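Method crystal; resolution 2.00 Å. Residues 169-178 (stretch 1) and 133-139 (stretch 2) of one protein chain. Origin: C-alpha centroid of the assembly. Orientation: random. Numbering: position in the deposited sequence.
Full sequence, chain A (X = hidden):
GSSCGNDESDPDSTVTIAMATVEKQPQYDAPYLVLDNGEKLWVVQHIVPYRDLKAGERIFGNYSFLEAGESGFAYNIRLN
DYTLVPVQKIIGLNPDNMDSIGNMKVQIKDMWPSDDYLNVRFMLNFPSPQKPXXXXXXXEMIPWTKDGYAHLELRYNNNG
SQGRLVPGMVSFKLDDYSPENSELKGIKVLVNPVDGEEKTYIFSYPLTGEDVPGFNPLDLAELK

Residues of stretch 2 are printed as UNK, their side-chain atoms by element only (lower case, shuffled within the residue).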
# COMPACT_ATOMS: atom_id res chain seq x y z
N MSE A 169 3.07 3.28 6.59
CA MSE A 169 2.76 2.74 5.30
C MSE A 169 1.48 1.96 5.43
O MSE A 169 1.25 1.32 6.45
CB MSE A 169 3.84 1.78 4.85
CG MSE A 169 3.59 1.25 3.47
SE MSE A 169 4.46 2.33 2.11
CE MSE A 169 6.21 1.70 2.74
N VAL A 170 0.64 2.03 4.39
CA VAL A 170 -0.58 1.26 4.31
C VAL A 170 -0.84 0.90 2.84
O VAL A 170 -0.46 1.66 1.91
CB VAL A 170 -1.77 2.06 4.89
CG1 VAL A 170 -1.91 3.33 4.11
CG2 VAL A 170 -3.07 1.28 4.81
N SER A 171 -1.49 -0.25 2.65
CA SER A 171 -1.91 -0.70 1.34
C SER A 171 -3.41 -0.89 1.38
O SER A 171 -3.89 -1.62 2.23
CB SER A 171 -1.26 -2.02 0.96
OG SER A 171 0.09 -1.83 0.62
N PHE A 172 -4.14 -0.20 0.49
CA PHE A 172 -5.57 -0.33 0.35
C PHE A 172 -5.87 -1.27 -0.77
O PHE A 172 -5.42 -1.05 -1.85
CB PHE A 172 -6.17 1.03 0.03
CG PHE A 172 -5.93 2.05 1.12
CD1 PHE A 172 -6.74 2.08 2.24
CD2 PHE A 172 -4.89 2.98 1.02
CE1 PHE A 172 -6.54 2.99 3.24
CE2 PHE A 172 -4.67 3.93 2.02
CZ PHE A 172 -5.50 3.92 3.14
N LYS A 173 -6.65 -2.31 -0.52
CA LYS A 173 -7.09 -3.18 -1.59
C LYS A 173 -8.02 -2.45 -2.54
O LYS A 173 -9.07 -1.93 -2.12
CB LYS A 173 -7.79 -4.43 -1.05
CG LYS A 173 -6.82 -5.49 -0.54
CD LYS A 173 -7.51 -6.84 -0.25
CE LYS A 173 -7.82 -7.63 -1.56
NZ LYS A 173 -6.60 -7.73 -2.43
N LEU A 174 -7.67 -2.45 -3.82
CA LEU A 174 -8.43 -1.68 -4.83
C LEU A 174 -9.73 -2.37 -5.29
O LEU A 174 -10.74 -1.71 -5.59
CB LEU A 174 -7.54 -1.34 -6.00
CG LEU A 174 -6.58 -0.15 -5.74
CD1 LEU A 174 -5.55 0.02 -6.87
CD2 LEU A 174 -7.34 1.18 -5.52
N ASP A 175 -9.69 -3.70 -5.31
CA ASP A 175 -10.77 -4.57 -5.72
C ASP A 175 -11.33 -4.06 -7.04
O ASP A 175 -10.60 -4.10 -8.04
CB ASP A 175 -11.81 -4.70 -4.60
CG ASP A 175 -11.25 -5.43 -3.39
OD1 ASP A 175 -10.44 -6.31 -3.61
OD2 ASP A 175 -11.61 -5.13 -2.23
N ASP A 176 -12.58 -3.56 -7.07
CA ASP A 176 -13.17 -3.26 -8.37
C ASP A 176 -12.54 -1.99 -8.95
O ASP A 176 -12.76 -1.73 -10.08
CB ASP A 176 -14.69 -3.07 -8.33
CG ASP A 176 -15.47 -4.30 -7.90
OD1 ASP A 176 -14.94 -5.36 -7.51
OD2 ASP A 176 -16.68 -4.19 -8.03
N TYR A 177 -11.80 -1.21 -8.16
CA TYR A 177 -11.16 0.03 -8.63
C TYR A 177 -9.71 -0.19 -9.17
O TYR A 177 -9.02 0.77 -9.49
CB TYR A 177 -11.18 1.06 -7.52
CG TYR A 177 -12.59 1.41 -7.13
CD1 TYR A 177 -13.32 2.29 -7.86
CD2 TYR A 177 -13.20 0.79 -6.03
CE1 TYR A 177 -14.64 2.59 -7.54
CE2 TYR A 177 -14.51 1.06 -5.69
CZ TYR A 177 -15.22 1.96 -6.44
OH TYR A 177 -16.48 2.22 -6.12
N SER A 178 -9.29 -1.45 -9.28
CA SER A 178 -7.94 -1.77 -9.66
C SER A 178 -7.77 -1.85 -11.18
O SER A 178 -8.77 -1.86 -11.93
CB SER A 178 -7.53 -3.09 -9.03
OG SER A 178 -7.89 -4.12 -9.85
N UNK A 133 -6.41 7.40 11.99
CA UNK A 133 -6.96 6.62 10.87
C UNK A 133 -6.72 7.32 9.52
O UNK A 133 -6.91 8.55 9.38
c UNK A 133 -10.87 7.41 11.23
c UNK A 133 -9.33 7.65 11.18
c UNK A 133 -8.77 5.52 12.27
c UNK A 133 -8.51 6.36 11.04
N UNK A 134 -6.22 6.56 8.57
CA UNK A 134 -6.22 6.93 7.17
C UNK A 134 -7.14 5.96 6.39
O UNK A 134 -6.87 4.76 6.31
c UNK A 134 -3.32 7.06 4.55
c UNK A 134 -4.89 8.95 5.10
c UNK A 134 -4.80 6.87 6.60
c UNK A 134 -4.66 7.42 5.17
N UNK A 135 -8.21 6.48 5.78
CA UNK A 135 -9.09 5.67 4.94
C UNK A 135 -9.09 6.09 3.45
O UNK A 135 -8.80 7.24 3.08
c UNK A 135 -10.52 5.76 5.45
o UNK A 135 -10.94 5.58 7.81
n UNK A 135 -10.77 3.71 6.62
c UNK A 135 -10.75 4.99 6.72
N UNK A 136 -9.42 5.14 2.61
CA UNK A 136 -9.63 5.34 1.17
C UNK A 136 -11.09 5.06 0.91
O UNK A 136 -11.57 3.94 1.13
c UNK A 136 -8.19 5.96 -1.52
c UNK A 136 -8.79 4.37 0.35
c UNK A 136 -8.77 4.59 -1.18
c UNK A 136 -7.99 3.47 -1.85
N UNK A 137 -11.82 6.10 0.51
CA UNK A 137 -13.25 6.01 0.51
C UNK A 137 -13.81 6.23 -0.86
O UNK A 137 -13.23 6.95 -1.67
c UNK A 137 -13.74 8.42 0.86
c UNK A 137 -13.05 6.96 2.84
c UNK A 137 -13.81 7.04 1.48
N UNK A 138 -14.97 5.64 -1.11
CA UNK A 138 -15.85 6.05 -2.20
C UNK A 138 -16.86 7.06 -1.69
O UNK A 138 -17.61 6.76 -0.77
c UNK A 138 -16.61 4.85 -2.78
c UNK A 138 -17.55 5.27 -4.01
c UNK A 138 -15.61 3.75 -3.17
N UNK A 139 -16.87 8.24 -2.29
CA UNK A 139 -17.74 9.31 -1.83
C UNK A 139 -19.13 9.09 -2.41
O UNK A 139 -19.34 9.31 -3.61
n UNK A 139 -17.25 13.02 -1.44
o UNK A 139 -19.06 11.70 -1.23
c UNK A 139 -17.20 10.67 -2.27
c UNK A 139 -17.91 11.85 -1.58

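Position 133 carries four side-chain carbons, forked at the first, with one arm two carbons long. None of them touches stretch 1. A fork at the first carbon with unequal arms is isoleucine, Ile 133, whose beta-branched form suits an extended strand even where it takes no part in this contact.

Position 134 also has four carbons, but the fork comes at the second. Its CA-to-CB bond points toward stretch 1, and its side chain meets Val 170 and Phe 172. This is leucine: CD2 of Leu 134 lies 4.0 Å from CG1 of Val 170 and 4.1 Å from CZ of Phe 172, so a branched apolar side chain fills the buried space beside these two residues. Its backbone O sits 3.6 Å from the same CZ of Phe 172, near the plane of the ring at its edge.

At position 135 two carbons are followed by one oxygen and one nitrogen on the second, which makes a short amide: Asn 135. Its CA-to-CB bond points away from stretch 1, and none of its side-chain atoms is in contact with it; a polar amide is tolerated at this partly exposed position. The backbone C of Asn 135 makes the closest approach, 4.0 Å from CE1 of Phe 172.

Position 136 repeats the pattern of four carbons forked at the second, and its CA-to-CB bond points toward stretch 1. Its CB stands over one face of the Phe 172 ring, 3.8 Å from the centroid and 19° off the normal, a CH-pi contact. The residue is Leu 136, and its CD2 reaches to 3.6 Å from CB of Phe 172 and 4.4 Å from CD2 of Leu 174; a flexible apolar chain can pack over the ring and still reach Leu 174.

Position 137 has one carbon bearing two more, the compact fork of valine. Val 137 is buried but makes no contact with stretch 1, so its packing partners lie elsewhere in the structure.

The same three-carbon fork recurs at position 138, where the CA-to-CB bond points toward stretch 1 and the side chain meets Tyr 177. This is Val 138; its CG2 lies 3.4 Å from OH of Tyr 177 and 3.7 Å from CZ of Tyr 177, a small apolar surface against the end of the aromatic side chain.

Position 139 has two carbons, the second bearing oxygen and nitrogen, and is Asn 139. It does not reach stretch 1; the partly exposed position suits an amide, whose ND2 is hydrogen-bonded elsewhere in the structure.

The two strands run in roughly the same direction, 22° apart, with no hydrogen bonds between them. Side chains bridge the gap. Strand alternation turns the CA-to-CB bonds of Leu 134, Leu 136 and Val 138 toward stretch 1, where those of Val 170, Phe 172 and Tyr 177 point toward stretch 2, and Phe 172 contributes the largest covered area.

Stretch 2, residues 133-139: ILNLVVN
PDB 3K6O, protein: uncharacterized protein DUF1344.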